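Local coordinates for protein V-type ATP synthase alpha chain (Nanoarchaeum equitans Kin4-M, PDB 5BN3) that forms subunit A (the alpha chain) of a rotary V-type ATP synthase, with a P-loop nucleotide-binding domain that holds ADP in this structure, at residues M289-G301 with A319-E331. Residues are numbered along the deposited sequence; the frame is centred on the assembly and turned at random.
Sequences MPIAAREASIYLG and ADSTSRWAEALRE
Arg324 O is gripped by two donors from opposite faces of its carbonyl plane: Ala328 N, in the helix's own bonding, and Arg294 NH1 from across the contact at 3.0 Å. Arg294 NH1 also bonds Glu327 OE1 at 2.8 Å, a salt bridge. Both acceptors lie 1° out of the guanidinium plane, yet Glu327 OE1 is met from above its carboxylate plane, 67° out of it. Arg294 runs extended from CG to NE, which carries its guanidinium across to helix 322-331; Ile291 CG1 lies over one face of that group and also packs on Ala328 CB at 3.7 Å. Farther along, Ile298 CG2 sits 4.0 Å from the centroid of the Trp325 six-membered ring, a CH-pi contact over the face. CG anti to the backbone N (chi1 168°) carries the Trp325 indole toward helix 293-301, where NE1 meets Glu295 OE2 in a straight but weak bond at 3.4 Å; Glu295 OE1 has a salt bridge to Arg185. Both helices flank the mixed, largely parallel sheet of the nucleotide-binding domain, on whose strand 244-250 Cys250 touches Arg294 and Trp325. The buried charges of Arg294 and Glu327 would offset each other, and because Glu327 OE2 also bonds Thr257 of the neighbouring NEQ263 chain, the pair probably ties helix packing to the subunit interface.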
loop_
_atom_site.group_PDB
_atom_site.type_symbol
_atom_site.label_atom_id
_atom_site.label_comp_id
_atom_site.label_asym_id
_atom_site.label_seq_id
_atom_site.Cartn_x
_atom_site.Cartn_y
_atom_site.Cartn_z
ATOM N N MET A 289 -19.086 -13.734 -22.193
ATOM C CA MET A 289 -19.597 -15.105 -22.168
ATOM C C MET A 289 -19.370 -15.639 -20.747
ATOM O O MET A 289 -18.653 -14.997 -19.975
ATOM C CB MET A 289 -18.913 -15.946 -23.261
ATOM C CG MET A 289 -19.543 -15.749 -24.647
ATOM S SD MET A 289 -18.561 -16.311 -26.058
ATOM C CE MET A 289 -18.819 -18.085 -25.986
ATOM N N PRO A 290 -20.002 -16.776 -20.376
ATOM C CA PRO A 290 -19.917 -17.217 -18.973
ATOM C C PRO A 290 -18.484 -17.317 -18.439
ATOM O O PRO A 290 -17.614 -17.888 -19.100
ATOM C CB PRO A 290 -20.571 -18.602 -19.002
ATOM C CG PRO A 290 -21.532 -18.527 -20.140
ATOM C CD PRO A 290 -20.852 -17.679 -21.178
ATOM N N ILE A 291 -18.255 -16.762 -17.250
ATOM C CA ILE A 291 -16.908 -16.635 -16.695
ATOM C C ILE A 291 -16.216 -17.978 -16.448
ATOM O O ILE A 291 -15.021 -18.119 -16.705
ATOM C CB ILE A 291 -16.897 -15.739 -15.413
ATOM C CG1 ILE A 291 -15.467 -15.358 -15.020
ATOM C CG2 ILE A 291 -17.630 -16.409 -14.245
ATOM C CD1 ILE A 291 -15.392 -14.293 -13.946
ATOM N N ALA A 292 -16.969 -18.968 -15.976
ATOM C CA ALA A 292 -16.399 -20.278 -15.671
ATOM C C ALA A 292 -15.934 -21.016 -16.925
ATOM O O ALA A 292 -15.072 -21.895 -16.857
ATOM C CB ALA A 292 -17.397 -21.118 -14.897
ATOM N N ALA A 293 -16.507 -20.660 -18.067
ATOM C CA ALA A 293 -16.140 -21.293 -19.327
ATOM C C ALA A 293 -14.757 -20.848 -19.811
ATOM O O ALA A 293 -14.208 -21.432 -20.747
ATOM C CB ALA A 293 -17.188 -21.014 -20.379
ATOM N N ARG A 294 -14.205 -19.811 -19.182
ATOM C CA ARG A 294 -12.832 -19.391 -19.463
ATOM C C ARG A 294 -11.852 -20.471 -19.041
ATOM O O ARG A 294 -10.882 -20.752 -19.744
ATOM C CB ARG A 294 -12.491 -18.096 -18.719
ATOM C CG ARG A 294 -13.252 -16.873 -19.181
ATOM C CD ARG A 294 -12.800 -15.644 -18.417
ATOM N NE ARG A 294 -13.716 -14.523 -18.609
ATOM C CZ ARG A 294 -13.657 -13.386 -17.927
ATOM N NH1 ARG A 294 -12.720 -13.214 -17.004
ATOM N NH2 ARG A 294 -14.533 -12.425 -18.167
ATOM N N GLU A 295 -12.095 -21.064 -17.876
ATOM C CA GLU A 295 -11.255 -22.157 -17.404
ATOM C C GLU A 295 -11.373 -23.336 -18.355
ATOM O O GLU A 295 -10.375 -23.960 -18.714
ATOM C CB GLU A 295 -11.642 -22.582 -15.984
ATOM C CG GLU A 295 -10.909 -23.828 -15.516
ATOM C CD GLU A 295 -10.948 -24.015 -14.015
ATOM O OE1 GLU A 295 -12.015 -24.388 -13.481
ATOM O OE2 GLU A 295 -9.901 -23.803 -13.368
ATOM N N ALA A 296 -12.599 -23.625 -18.777
ATOM C CA ALA A 296 -12.843 -24.722 -19.704
ATOM C C ALA A 296 -12.090 -24.520 -21.015
ATOM O O ALA A 296 -11.496 -25.456 -21.542
ATOM C CB ALA A 296 -14.327 -24.871 -19.963
ATOM N N SER A 297 -12.105 -23.293 -21.528
ATOM C CA SER A 297 -11.453 -22.985 -22.802
ATOM C C SER A 297 -9.942 -23.232 -22.766
ATOM O O SER A 297 -9.347 -23.633 -23.769
ATOM C CB SER A 297 -11.733 -21.539 -23.208
ATOM O OG SER A 297 -11.037 -20.633 -22.371
ATOM N N ILE A 298 -9.329 -22.985 -21.612
ATOM C CA ILE A 298 -7.893 -23.194 -21.431
ATOM C C ILE A 298 -7.525 -24.682 -21.472
ATOM O O ILE A 298 -6.607 -25.088 -22.188
ATOM C CB ILE A 298 -7.413 -22.586 -20.097
ATOM C CG1 ILE A 298 -7.426 -21.052 -20.165
ATOM C CG2 ILE A 298 -6.024 -23.082 -19.749
ATOM C CD1 ILE A 298 -6.423 -20.469 -21.151
ATOM N N TYR A 299 -8.239 -25.490 -20.695
ATOM C CA TYR A 299 -8.000 -26.931 -20.671
ATOM C C TYR A 299 -8.380 -27.577 -22.000
ATOM O O TYR A 299 -7.739 -28.534 -22.440
ATOM C CB TYR A 299 -8.775 -27.582 -19.518
ATOM C CG TYR A 299 -8.220 -27.248 -18.150
ATOM C CD1 TYR A 299 -8.555 -26.060 -17.518
ATOM C CD2 TYR A 299 -7.365 -28.119 -17.492
ATOM C CE1 TYR A 299 -8.052 -25.746 -16.273
ATOM C CE2 TYR A 299 -6.858 -27.812 -16.243
ATOM C CZ TYR A 299 -7.205 -26.624 -15.639
ATOM O OH TYR A 299 -6.705 -26.311 -14.397
ATOM N N LEU A 300 -9.422 -27.045 -22.631
ATOM C CA LEU A 300 -9.896 -27.551 -23.914
ATOM C C LEU A 300 -8.838 -27.390 -24.998
ATOM O O LEU A 300 -8.537 -28.334 -25.731
ATOM C CB LEU A 300 -11.157 -26.796 -24.339
ATOM C CG LEU A 300 -11.863 -27.339 -25.580
ATOM C CD1 LEU A 300 -12.895 -28.354 -25.149
ATOM C CD2 LEU A 300 -12.500 -26.230 -26.406
ATOM N N GLY A 301 -8.282 -26.186 -25.099
ATOM C CA GLY A 301 -7.281 -25.891 -26.111
ATOM C C GLY A 301 -5.996 -26.659 -25.897
ATOM O O GLY A 301 -5.340 -27.069 -26.855
ATOM N N ALA A 319 -2.711 -18.348 -25.946
ATOM C CA ALA A 319 -3.777 -18.085 -24.977
ATOM C C ALA A 319 -3.852 -16.602 -24.619
ATOM O O ALA A 319 -2.937 -16.060 -23.999
ATOM C CB ALA A 319 -3.579 -18.925 -23.727
ATOM N N ASP A 320 -4.958 -15.965 -24.997
ATOM C CA ASP A 320 -5.146 -14.526 -24.839
ATOM C C ASP A 320 -6.528 -14.271 -24.236
ATOM O O ASP A 320 -7.527 -14.345 -24.947
ATOM C CB ASP A 320 -5.038 -13.862 -26.221
ATOM C CG ASP A 320 -5.216 -12.353 -26.177
ATOM O OD1 ASP A 320 -4.998 -11.743 -25.109
ATOM O OD2 ASP A 320 -5.561 -11.766 -27.228
ATOM N N SER A 321 -6.607 -13.977 -22.939
ATOM C CA SER A 321 -5.456 -13.809 -22.060
ATOM C C SER A 321 -5.605 -14.657 -20.795
ATOM O O SER A 321 -6.720 -14.872 -20.314
ATOM C CB SER A 321 -5.317 -12.331 -21.681
ATOM O OG SER A 321 -4.680 -12.179 -20.427
ATOM N N THR A 322 -4.484 -15.124 -20.249
ATOM C CA THR A 322 -4.507 -15.988 -19.065
ATOM C C THR A 322 -4.982 -15.285 -17.794
ATOM O O THR A 322 -5.432 -15.932 -16.851
ATOM C CB THR A 322 -3.135 -16.642 -18.801
ATOM O OG1 THR A 322 -2.155 -15.626 -18.552
ATOM C CG2 THR A 322 -2.712 -17.476 -19.995
ATOM N N SER A 323 -4.877 -13.962 -17.768
ATOM C CA SER A 323 -5.375 -13.182 -16.641
ATOM C C SER A 323 -6.890 -13.317 -16.456
ATOM O O SER A 323 -7.395 -13.217 -15.338
ATOM C CB SER A 323 -4.998 -11.709 -16.806
ATOM O OG SER A 323 -3.595 -11.559 -16.897
ATOM N N ARG A 324 -7.610 -13.545 -17.551
ATOM C CA ARG A 324 -9.066 -13.672 -17.494
ATOM C C ARG A 324 -9.460 -15.001 -16.856
ATOM O O ARG A 324 -10.477 -15.097 -16.170
ATOM C CB ARG A 324 -9.672 -13.555 -18.896
ATOM C CG ARG A 324 -9.209 -12.330 -19.676
ATOM C CD ARG A 324 -9.387 -11.056 -18.874
ATOM N NE ARG A 324 -8.786 -9.913 -19.554
ATOM C CZ ARG A 324 -8.249 -8.870 -18.931
ATOM N NH1 ARG A 324 -8.233 -8.820 -17.606
ATOM N NH2 ARG A 324 -7.723 -7.879 -19.636
ATOM N N TRP A 325 -8.642 -16.021 -17.098
ATOM C CA TRP A 325 -8.801 -17.326 -16.466
ATOM C C TRP A 325 -8.536 -17.184 -14.972
ATOM O O TRP A 325 -9.255 -17.747 -14.147
ATOM C CB TRP A 325 -7.832 -18.333 -17.108
ATOM C CG TRP A 325 -7.680 -19.653 -16.382
ATOM C CD1 TRP A 325 -8.613 -20.284 -15.609
ATOM C CD2 TRP A 325 -6.513 -20.489 -16.363
ATOM N NE1 TRP A 325 -8.098 -21.460 -15.114
ATOM C CE2 TRP A 325 -6.812 -21.609 -15.564
ATOM C CE3 TRP A 325 -5.246 -20.400 -16.950
ATOM C CZ2 TRP A 325 -5.889 -22.631 -15.333
ATOM C CZ3 TRP A 325 -4.332 -21.415 -16.721
ATOM C CH2 TRP A 325 -4.658 -22.515 -15.920
ATOM N N ALA A 326 -7.514 -16.409 -14.628
ATOM C CA ALA A 326 -7.209 -16.135 -13.229
ATOM C C ALA A 326 -8.366 -15.422 -12.533
ATOM O O ALA A 326 -8.661 -15.701 -11.370
ATOM C CB ALA A 326 -5.936 -15.325 -13.114
ATOM N N GLU A 327 -9.019 -14.502 -13.242
ATOM C CA GLU A 327 -10.184 -13.806 -12.693
ATOM C C GLU A 327 -11.320 -14.783 -12.410
ATOM O O GLU A 327 -12.035 -14.647 -11.418
ATOM C CB GLU A 327 -10.678 -12.720 -13.653
ATOM C CG GLU A 327 -11.936 -12.005 -13.159
ATOM C CD GLU A 327 -12.622 -11.180 -14.232
ATOM O OE1 GLU A 327 -12.082 -11.088 -15.354
ATOM O OE2 GLU A 327 -13.710 -10.620 -13.955
ATOM N N ALA A 328 -11.487 -15.763 -13.293
ATOM C CA ALA A 328 -12.519 -16.773 -13.114
ATOM C C ALA A 328 -12.249 -17.596 -11.859
ATOM O O ALA A 328 -13.160 -17.857 -11.078
ATOM C CB ALA A 328 -12.601 -17.669 -14.332
ATOM N N LEU A 329 -10.994 -17.997 -11.672
ATOM C CA LEU A 329 -10.585 -18.737 -10.481
ATOM C C LEU A 329 -10.849 -17.943 -9.210
ATOM O O LEU A 329 -11.330 -18.482 -8.212
ATOM C CB LEU A 329 -9.097 -19.087 -10.555
ATOM C CG LEU A 329 -8.678 -20.111 -11.608
ATOM C CD1 LEU A 329 -7.168 -20.290 -11.622
ATOM C CD2 LEU A 329 -9.361 -21.426 -11.323
ATOM N N ARG A 330 -10.520 -16.657 -9.254
ATOM C CA ARG A 330 -10.728 -15.758 -8.123
ATOM C C ARG A 330 -12.213 -15.613 -7.803
ATOM O O ARG A 330 -12.605 -15.598 -6.635
ATOM C CB ARG A 330 -10.123 -14.388 -8.442
ATOM C CG ARG A 330 -10.297 -13.337 -7.359
ATOM C CD ARG A 330 -10.354 -11.949 -7.984
ATOM N NE ARG A 330 -9.101 -11.203 -7.892
ATOM C CZ ARG A 330 -8.742 -10.240 -8.736
ATOM N NH1 ARG A 330 -9.527 -9.915 -9.754
ATOM N NH2 ARG A 330 -7.588 -9.611 -8.573
ATOM N N GLU A 331 -13.036 -15.506 -8.841
ATOM C CA GLU A 331 -14.480 -15.374 -8.655
ATOM C C GLU A 331 -15.108 -16.627 -8.043
ATOM O O GLU A 331 -15.909 -16.531 -7.115
ATOM C CB GLU A 331 -15.167 -15.007 -9.976
ATOM C CG GLU A 331 -16.680 -15.224 -9.995
ATOM C CD GLU A 331 -17.469 -14.169 -9.225
ATOM O OE1 GLU A 331 -16.924 -13.550 -8.284
ATOM O OE2 GLU A 331 -18.654 -13.963 -9.565
#